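Local coordinates for uncharacterized protein (PDB 4QPV) that is of unknown function but belongs to the DUF1672 family and folds into a unique arrangement built on a kinked-helix-beta-beta-beta repeat, at residues A24-G29 / T158-I162; H88-F92 / G128-R132; H256-L262 / E283-H289. The contacts are given in a common frame with arbitrary orientation. Where two conformers were deposited one is given. Numbering follows the deposited sequence.

Overall arrangement
The three contacts sample separate parts of one chain modelled over residues 17-290. Contact 1 joins the loop after strand 21-23 to the start of helix 159-165, and contact 2, which packs the start of strand 90-98 on helix 116-133, is nested inside the stretch of chain that contact 1 closes. Contact 3 follows both in sequence and pairs strands 259-265 and 282-285. None touches another: their centres lie 22 Å (contacts 1 and 2), 25 Å (1 and 3) and 20 Å (2 and 3) apart, and contacts 2 and 3 come closest, with nearest atoms about 6 Å apart. Contact 2 is the most buried, its centre 11 Å from that of the chain.

Contact 1. Residues A24-G29 / T158-I162; sequences ASKYVG and TENAI
T158, V28 and A161 bury the most surface, and the polar part of the contact centres on T158. This residue (phi/psi -81/161) directly precedes helix 159-165, and its CA-to-CB bond points toward the loop 24-29. In its p rotamer (chi1 66°), OG1 is used twice: it donates to Y27 O at 2.6 Å and accepts from A161 N at 3.1 Å with an N-H...O angle of 156°. T158 CG2 lies 3.4 Å from S25 O. A water extends the polar link, donating to A24 O (2.6 Å) and Y27 O (2.8 Å) and accepting from T158 N (3.0 Å).

V28 (-119/18, chi1 m) sets the register, its CA 4.4 Å from that of A161; V28 CB meets N160 CB at 3.7 Å, and V28 CG1 is 3.8 Å from T158 OG1. A161, in the first helical turn, brings CB to 3.8 Å from CD2 of Y27, whose t rotamer leaves the ring beside A161, with OH hydrogen-bonded to T271 O. G29 follows at 99/6, a positive phi suited to glycine. The arrangement is a threonine N-cap whose capping hydroxyl also ties the helix N-terminus to the carbonyl of Y27, in a loop remote in sequence.

Contact 2. Residues H88-F92 / G128-R132; sequences HDIVF and GFEYR
Strand 90-92 crosses helix 128-132 with axes 6.0 Å apart at closest approach and N-to-C directions at 129°; V91 and G128 have the nearest CA atoms, 4.5 Å apart. Before the strand, H88 (phi/psi 55/41) and D89 (63/13) take left-handed backbone angles. H88 O lies over one face of the R132 guanidinium, 3.2 Å from NH1, at an angle too poor for a hydrogen bond; this extended arginine (chi1 to chi3 t) instead bonds I195 O and E197 O and forms a salt bridge with D199. The CA-to-CB bond of D89 points toward the helix, CB 3.9 Å from R132 CG, while D89 O approaches R132 CB at 3.3 Å and Y131 CD2, at the ring edge, at 3.6 Å.

I90 (chi1 m, chi2 t) places CD1 over the F129 ring, a CH-pi contact 4.0 Å from the centroid and 13° off the normal. V91 (chi1 t) sets CG2 3.7 Å from Y131 CE2; V91 O, buried without a hydrogen-bond partner in the model, receives a CA-H...O contact from G128 CA at 3.1 Å. F92 (chi1 p) turns its ring edge to G128, CD2 to CA 4.1 Å; a CB on G128 would clash with that CD2. This close helix-on-strand packing at a glycine joins helix 116-133 to the edge strand of antiparallel sheet 67-98, a meander that is probably the beta-beta-beta part of one kinked-helix-beta-beta-beta repeat.

Contact 3. Residues H256-L262 / E283-H289; sequences HDLNVSL and EVGVFNH
L262 and V284 exchange two backbone hydrogen bonds, L262 N to V284 O and V284 N to L262 O, both 2.8 Å, in an antiparallel pairing whose axes (259-262 and 283-285) approach to 4.7 Å at 145°. L262-V284 and V260-F287 are hydrogen-bonded pairs; S261-G285 (CA-CA 4.6 Å) is non-hydrogen-bonded. Between V260 and S261 the register shifts by one: V260 O accepts from both V286 N (2.9 Å) and F287 N (3.0 Å) while V260 N donates to F287 O (2.9 Å). V286 (phi/psi -110/-62) and F287 thus both face V260, a classic beta bulge. Beyond it, H289 N donates to N259 OD1 and H289 NE2 to H256 O, both 2.8 Å.

V260 CG2 meets F287 CD2 at 3.8 Å and L262 CB lies 4.0 Å from V286 CG2. With F287 in its m rotamer, H256 CA makes a CH-pi contact 3.8 Å from the F287 ring centroid, 12° off the normal.

Strand 259-265 is flanked on its other edge by parallel strand 220-227, bonded through N259 and S261, while helix 234-249 packs on L262 and V284.

Contact 1. Residues A24-G29 / T158-I162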
# COMPACT_ATOMS: atom_id res chain seq x y z
N ALA A 24 -5.70 6.81 15.94
CA ALA A 24 -4.78 6.37 14.89
C ALA A 24 -3.31 6.63 15.25
O ALA A 24 -2.45 5.82 14.91
CB ALA A 24 -5.12 7.07 13.60
N SER A 25 -3.04 7.73 16.00
CA SER A 25 -1.67 8.07 16.42
C SER A 25 -1.07 7.04 17.40
O SER A 25 0.15 6.95 17.53
CB SER A 25 -1.67 9.45 17.08
OG SER A 25 -2.46 9.42 18.26
N LYS A 26 -1.91 6.26 18.07
CA LYS A 26 -1.45 5.27 19.03
C LYS A 26 -1.62 3.82 18.51
O LYS A 26 -1.19 2.87 19.16
CB LYS A 26 -2.17 5.47 20.37
CG LYS A 26 -1.78 6.80 21.03
CD LYS A 26 -2.72 7.25 22.12
CE LYS A 26 -2.40 8.68 22.53
NZ LYS A 26 -3.38 9.21 23.51
N TYR A 27 -2.26 3.66 17.35
CA TYR A 27 -2.48 2.32 16.82
C TYR A 27 -1.22 1.79 16.09
O TYR A 27 -0.74 2.43 15.14
CB TYR A 27 -3.69 2.32 15.90
CG TYR A 27 -3.96 0.98 15.25
CD1 TYR A 27 -4.44 -0.09 16.01
CD2 TYR A 27 -3.81 0.80 13.88
CE1 TYR A 27 -4.71 -1.32 15.42
CE2 TYR A 27 -4.11 -0.42 13.27
CZ TYR A 27 -4.59 -1.47 14.04
OH TYR A 27 -4.91 -2.67 13.46
N VAL A 28 -0.70 0.65 16.54
CA VAL A 28 0.48 0.02 15.94
C VAL A 28 0.13 -1.40 15.41
O VAL A 28 1.03 -2.20 15.14
CB VAL A 28 1.72 0.02 16.90
CG1 VAL A 28 2.19 1.45 17.19
CG2 VAL A 28 1.46 -0.77 18.20
N GLY A 29 -1.16 -1.68 15.22
CA GLY A 29 -1.60 -2.98 14.70
C GLY A 29 -2.08 -3.96 15.75
O GLY A 29 -2.38 -5.12 15.42
N THR A 158 0.54 5.12 12.00
CA THR A 158 1.90 4.91 12.49
C THR A 158 2.64 4.01 11.48
O THR A 158 1.99 3.27 10.71
CB THR A 158 1.93 4.25 13.89
OG1 THR A 158 1.41 2.91 13.77
CG2 THR A 158 1.18 5.07 14.95
N GLU A 159 3.97 4.02 11.53
CA GLU A 159 4.77 3.17 10.66
C GLU A 159 4.46 1.69 10.95
O GLU A 159 4.33 0.90 10.01
CB GLU A 159 6.27 3.48 10.83
CG GLU A 159 6.66 4.84 10.28
CD GLU A 159 8.15 5.09 10.16
OE1 GLU A 159 8.76 4.60 9.18
OE2 GLU A 159 8.71 5.81 11.02
N ASN A 160 4.29 1.30 12.24
CA ASN A 160 3.99 -0.10 12.56
C ASN A 160 2.65 -0.53 12.01
O ASN A 160 2.53 -1.64 11.49
CB ASN A 160 4.01 -0.34 14.06
CG ASN A 160 5.38 -0.62 14.61
OD1 ASN A 160 5.84 0.06 15.51
ND2 ASN A 160 6.04 -1.62 14.07
N ALA A 161 1.64 0.36 12.09
CA ALA A 161 0.31 0.04 11.57
C ALA A 161 0.37 -0.25 10.06
O ALA A 161 -0.20 -1.25 9.62
CB ALA A 161 -0.67 1.18 11.85
N ILE A 162 1.08 0.59 9.28
CA ILE A 162 1.11 0.35 7.82
C ILE A 162 1.92 -0.92 7.48
O ILE A 162 1.54 -1.66 6.56
CB ILE A 162 1.59 1.58 7.00
CG1 ILE A 162 3.05 1.92 7.26
CG2 ILE A 162 0.66 2.83 7.20
CD1 ILE A 162 3.64 2.97 6.34
O HOH W 1 -1.96 3.99 13.12

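Contact 2. Residues H88-F92 / G128-R132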
# COMPACT_ATOMS: atom_id res chain seq x y z
N HIS A 88 15.78 -2.48 -5.31
CA HIS A 88 16.12 -1.67 -6.51
C HIS A 88 15.13 -0.47 -6.61
O HIS A 88 14.62 -0.15 -7.68
CB HIS A 88 16.11 -2.54 -7.79
CG HIS A 88 17.22 -3.54 -7.87
ND1 HIS A 88 17.20 -4.71 -7.13
CD2 HIS A 88 18.33 -3.54 -8.65
CE1 HIS A 88 18.31 -5.37 -7.46
NE2 HIS A 88 19.01 -4.70 -8.38
N ASP A 89 14.84 0.15 -5.45
CA ASP A 89 13.92 1.28 -5.24
C ASP A 89 12.46 0.96 -5.58
O ASP A 89 11.65 1.88 -5.66
CB ASP A 89 14.38 2.55 -5.97
CG ASP A 89 15.51 3.27 -5.27
OD1 ASP A 89 15.63 3.13 -4.03
OD2 ASP A 89 16.27 4.00 -5.95
N ILE A 90 12.12 -0.35 -5.77
CA ILE A 90 10.72 -0.77 -5.93
C ILE A 90 10.21 -0.98 -4.49
O ILE A 90 10.71 -1.87 -3.79
CB ILE A 90 10.57 -2.02 -6.85
CG1 ILE A 90 11.04 -1.67 -8.31
CG2 ILE A 90 9.13 -2.59 -6.80
CD1 ILE A 90 11.45 -2.81 -9.09
N VAL A 91 9.28 -0.12 -4.05
CA VAL A 91 8.79 -0.14 -2.67
C VAL A 91 7.29 -0.35 -2.61
O VAL A 91 6.52 0.41 -3.20
CB VAL A 91 9.20 1.16 -1.91
CG1 VAL A 91 8.72 1.13 -0.44
CG2 VAL A 91 10.71 1.42 -2.00
N PHE A 92 6.86 -1.38 -1.86
CA PHE A 92 5.43 -1.66 -1.65
C PHE A 92 5.25 -2.60 -0.48
O PHE A 92 6.20 -3.23 -0.02
CB PHE A 92 4.76 -2.29 -2.92
CG PHE A 92 5.31 -3.64 -3.35
CD1 PHE A 92 4.86 -4.82 -2.75
CD2 PHE A 92 6.31 -3.74 -4.31
CE1 PHE A 92 5.40 -6.07 -3.11
CE2 PHE A 92 6.82 -4.98 -4.71
CZ PHE A 92 6.35 -6.14 -4.11
N GLY A 128 4.67 -0.27 -6.64
CA GLY A 128 6.06 -0.13 -6.23
C GLY A 128 6.93 0.34 -7.39
O GLY A 128 7.89 1.09 -7.20
N PHE A 129 6.58 -0.08 -8.62
CA PHE A 129 7.28 0.35 -9.84
C PHE A 129 6.94 1.81 -10.14
O PHE A 129 7.82 2.59 -10.53
CB PHE A 129 6.88 -0.54 -11.03
CG PHE A 129 7.54 -1.90 -11.12
CD1 PHE A 129 7.30 -2.87 -10.14
CD2 PHE A 129 8.34 -2.24 -12.20
CE1 PHE A 129 7.88 -4.15 -10.24
CE2 PHE A 129 8.93 -3.50 -12.30
CZ PHE A 129 8.68 -4.45 -11.33
N GLU A 130 5.66 2.19 -9.90
CA GLU A 130 5.18 3.56 -10.07
C GLU A 130 5.87 4.47 -9.07
O GLU A 130 6.26 5.58 -9.44
CB GLU A 130 3.65 3.66 -9.94
CG GLU A 130 2.89 3.05 -11.11
CD GLU A 130 3.07 3.66 -12.50
OE1 GLU A 130 3.78 4.68 -12.64
OE2 GLU A 130 2.45 3.13 -13.45
N TYR A 131 6.10 3.97 -7.83
CA TYR A 131 6.84 4.73 -6.83
C TYR A 131 8.24 5.04 -7.34
O TYR A 131 8.64 6.20 -7.34
CB TYR A 131 6.91 3.99 -5.49
CG TYR A 131 7.88 4.66 -4.53
CD1 TYR A 131 7.58 5.89 -3.95
CD2 TYR A 131 9.13 4.10 -4.27
CE1 TYR A 131 8.48 6.52 -3.09
CE2 TYR A 131 10.03 4.72 -3.41
CZ TYR A 131 9.70 5.93 -2.81
OH TYR A 131 10.58 6.53 -1.96
N ARG A 132 8.98 4.01 -7.77
CA ARG A 132 10.34 4.20 -8.30
C ARG A 132 10.35 5.19 -9.47
O ARG A 132 11.17 6.10 -9.48
CB ARG A 132 10.95 2.86 -8.72
CG ARG A 132 12.36 3.03 -9.27
CD ARG A 132 12.95 1.71 -9.68
NE ARG A 132 14.27 1.92 -10.25
CZ ARG A 132 15.01 0.96 -10.80
NH1 ARG A 132 14.57 -0.29 -10.84
NH2 ARG A 132 16.20 1.25 -11.32

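Contact 3. Residues H256-L262 / E283-H289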
# COMPACT_ATOMS: atom_id res chain seq x y z
N HIS A 256 2.65 16.80 -9.74
CA HIS A 256 1.67 17.46 -10.61
C HIS A 256 1.20 16.52 -11.74
O HIS A 256 0.04 16.59 -12.14
CB HIS A 256 2.27 18.73 -11.23
CG HIS A 256 2.36 19.86 -10.26
ND1 HIS A 256 1.53 20.96 -10.35
CD2 HIS A 256 3.17 20.01 -9.19
CE1 HIS A 256 1.86 21.75 -9.34
NE2 HIS A 256 2.85 21.22 -8.62
N ASP A 257 2.10 15.63 -12.22
CA ASP A 257 1.80 14.69 -13.31
C ASP A 257 1.03 13.43 -12.84
O ASP A 257 0.71 12.58 -13.67
CB ASP A 257 3.10 14.28 -14.04
CG ASP A 257 4.17 13.62 -13.17
OD1 ASP A 257 3.91 13.42 -11.96
OD2 ASP A 257 5.26 13.32 -13.70
N LEU A 258 0.74 13.29 -11.52
CA LEU A 258 -0.06 12.16 -11.04
C LEU A 258 -1.45 12.64 -10.64
O LEU A 258 -1.68 13.84 -10.56
CB LEU A 258 0.62 11.43 -9.84
CG LEU A 258 2.02 10.86 -10.07
CD1 LEU A 258 2.52 10.10 -8.84
CD2 LEU A 258 2.07 9.94 -11.30
N ASN A 259 -2.38 11.70 -10.39
CA ASN A 259 -3.69 12.05 -9.82
C ASN A 259 -3.48 12.09 -8.32
O ASN A 259 -2.94 11.13 -7.76
CB ASN A 259 -4.77 11.06 -10.23
CG ASN A 259 -5.06 11.10 -11.70
OD1 ASN A 259 -5.32 12.16 -12.26
ND2 ASN A 259 -4.94 9.95 -12.36
N VAL A 260 -3.72 13.26 -7.69
CA VAL A 260 -3.46 13.41 -6.26
C VAL A 260 -4.75 13.92 -5.60
O VAL A 260 -5.32 14.91 -6.03
CB VAL A 260 -2.23 14.32 -5.95
CG1 VAL A 260 -2.01 14.48 -4.43
CG2 VAL A 260 -0.96 13.76 -6.61
N SER A 261 -5.16 13.23 -4.53
CA SER A 261 -6.40 13.52 -3.80
C SER A 261 -6.14 13.58 -2.29
O SER A 261 -5.48 12.70 -1.72
CB SER A 261 -7.43 12.44 -4.13
OG SER A 261 -8.63 12.54 -3.38
N LEU A 262 -6.70 14.60 -1.66
CA LEU A 262 -6.57 14.80 -0.23
C LEU A 262 -7.79 14.20 0.48
O LEU A 262 -8.93 14.56 0.15
CB LEU A 262 -6.49 16.33 -0.03
CG LEU A 262 -5.85 16.94 1.19
CD1 LEU A 262 -4.40 16.44 1.43
CD2 LEU A 262 -5.87 18.46 1.07
N GLU A 283 -13.08 14.61 1.02
CA GLU A 283 -12.19 14.39 -0.12
C GLU A 283 -12.07 15.68 -0.92
O GLU A 283 -13.10 16.27 -1.26
CB GLU A 283 -12.67 13.23 -0.99
CG GLU A 283 -11.64 12.74 -1.99
CD GLU A 283 -12.06 11.52 -2.79
OE1 GLU A 283 -12.83 10.68 -2.27
OE2 GLU A 283 -11.60 11.40 -3.95
N VAL A 284 -10.84 16.15 -1.14
CA VAL A 284 -10.59 17.35 -1.95
C VAL A 284 -9.55 17.00 -3.02
O VAL A 284 -8.46 16.53 -2.68
CB VAL A 284 -10.16 18.60 -1.13
CG1 VAL A 284 -9.85 19.77 -2.04
CG2 VAL A 284 -11.23 18.99 -0.11
N GLY A 285 -9.89 17.25 -4.29
CA GLY A 285 -8.95 17.00 -5.38
C GLY A 285 -7.78 17.97 -5.33
O GLY A 285 -7.96 19.14 -4.95
N VAL A 286 -6.57 17.48 -5.63
CA VAL A 286 -5.38 18.33 -5.69
C VAL A 286 -4.99 18.43 -7.18
O VAL A 286 -5.02 19.52 -7.76
CB VAL A 286 -4.21 17.87 -4.77
CG1 VAL A 286 -3.01 18.81 -4.92
CG2 VAL A 286 -4.66 17.78 -3.31
N PHE A 287 -4.65 17.28 -7.79
CA PHE A 287 -4.31 17.18 -9.22
C PHE A 287 -5.16 16.10 -9.86
O PHE A 287 -5.30 15.03 -9.29
CB PHE A 287 -2.81 16.86 -9.43
CG PHE A 287 -1.87 17.80 -8.74
CD1 PHE A 287 -1.90 19.17 -9.01
CD2 PHE A 287 -0.93 17.32 -7.84
CE1 PHE A 287 -1.02 20.04 -8.36
CE2 PHE A 287 -0.05 18.19 -7.20
CZ PHE A 287 -0.10 19.54 -7.46
N ASN A 288 -5.73 16.38 -11.03
CA ASN A 288 -6.55 15.37 -11.70
C ASN A 288 -6.34 15.43 -13.21
O ASN A 288 -6.32 16.52 -13.78
CB ASN A 288 -8.03 15.50 -11.35
CG ASN A 288 -8.80 14.24 -11.64
OD1 ASN A 288 -9.42 14.10 -12.70
ND2 ASN A 288 -8.74 13.27 -10.74
N HIS A 289 -6.18 14.26 -13.84
CA HIS A 289 -5.90 14.16 -15.27
C HIS A 289 -6.97 13.38 -16.05
O HIS A 289 -6.77 13.11 -17.23
CB HIS A 289 -4.51 13.50 -15.45
CG HIS A 289 -3.41 14.25 -14.77
ND1 HIS A 289 -2.77 15.32 -15.38
CD2 HIS A 289 -2.89 14.08 -13.53
CE1 HIS A 289 -1.88 15.75 -14.50
NE2 HIS A 289 -1.92 15.04 -13.37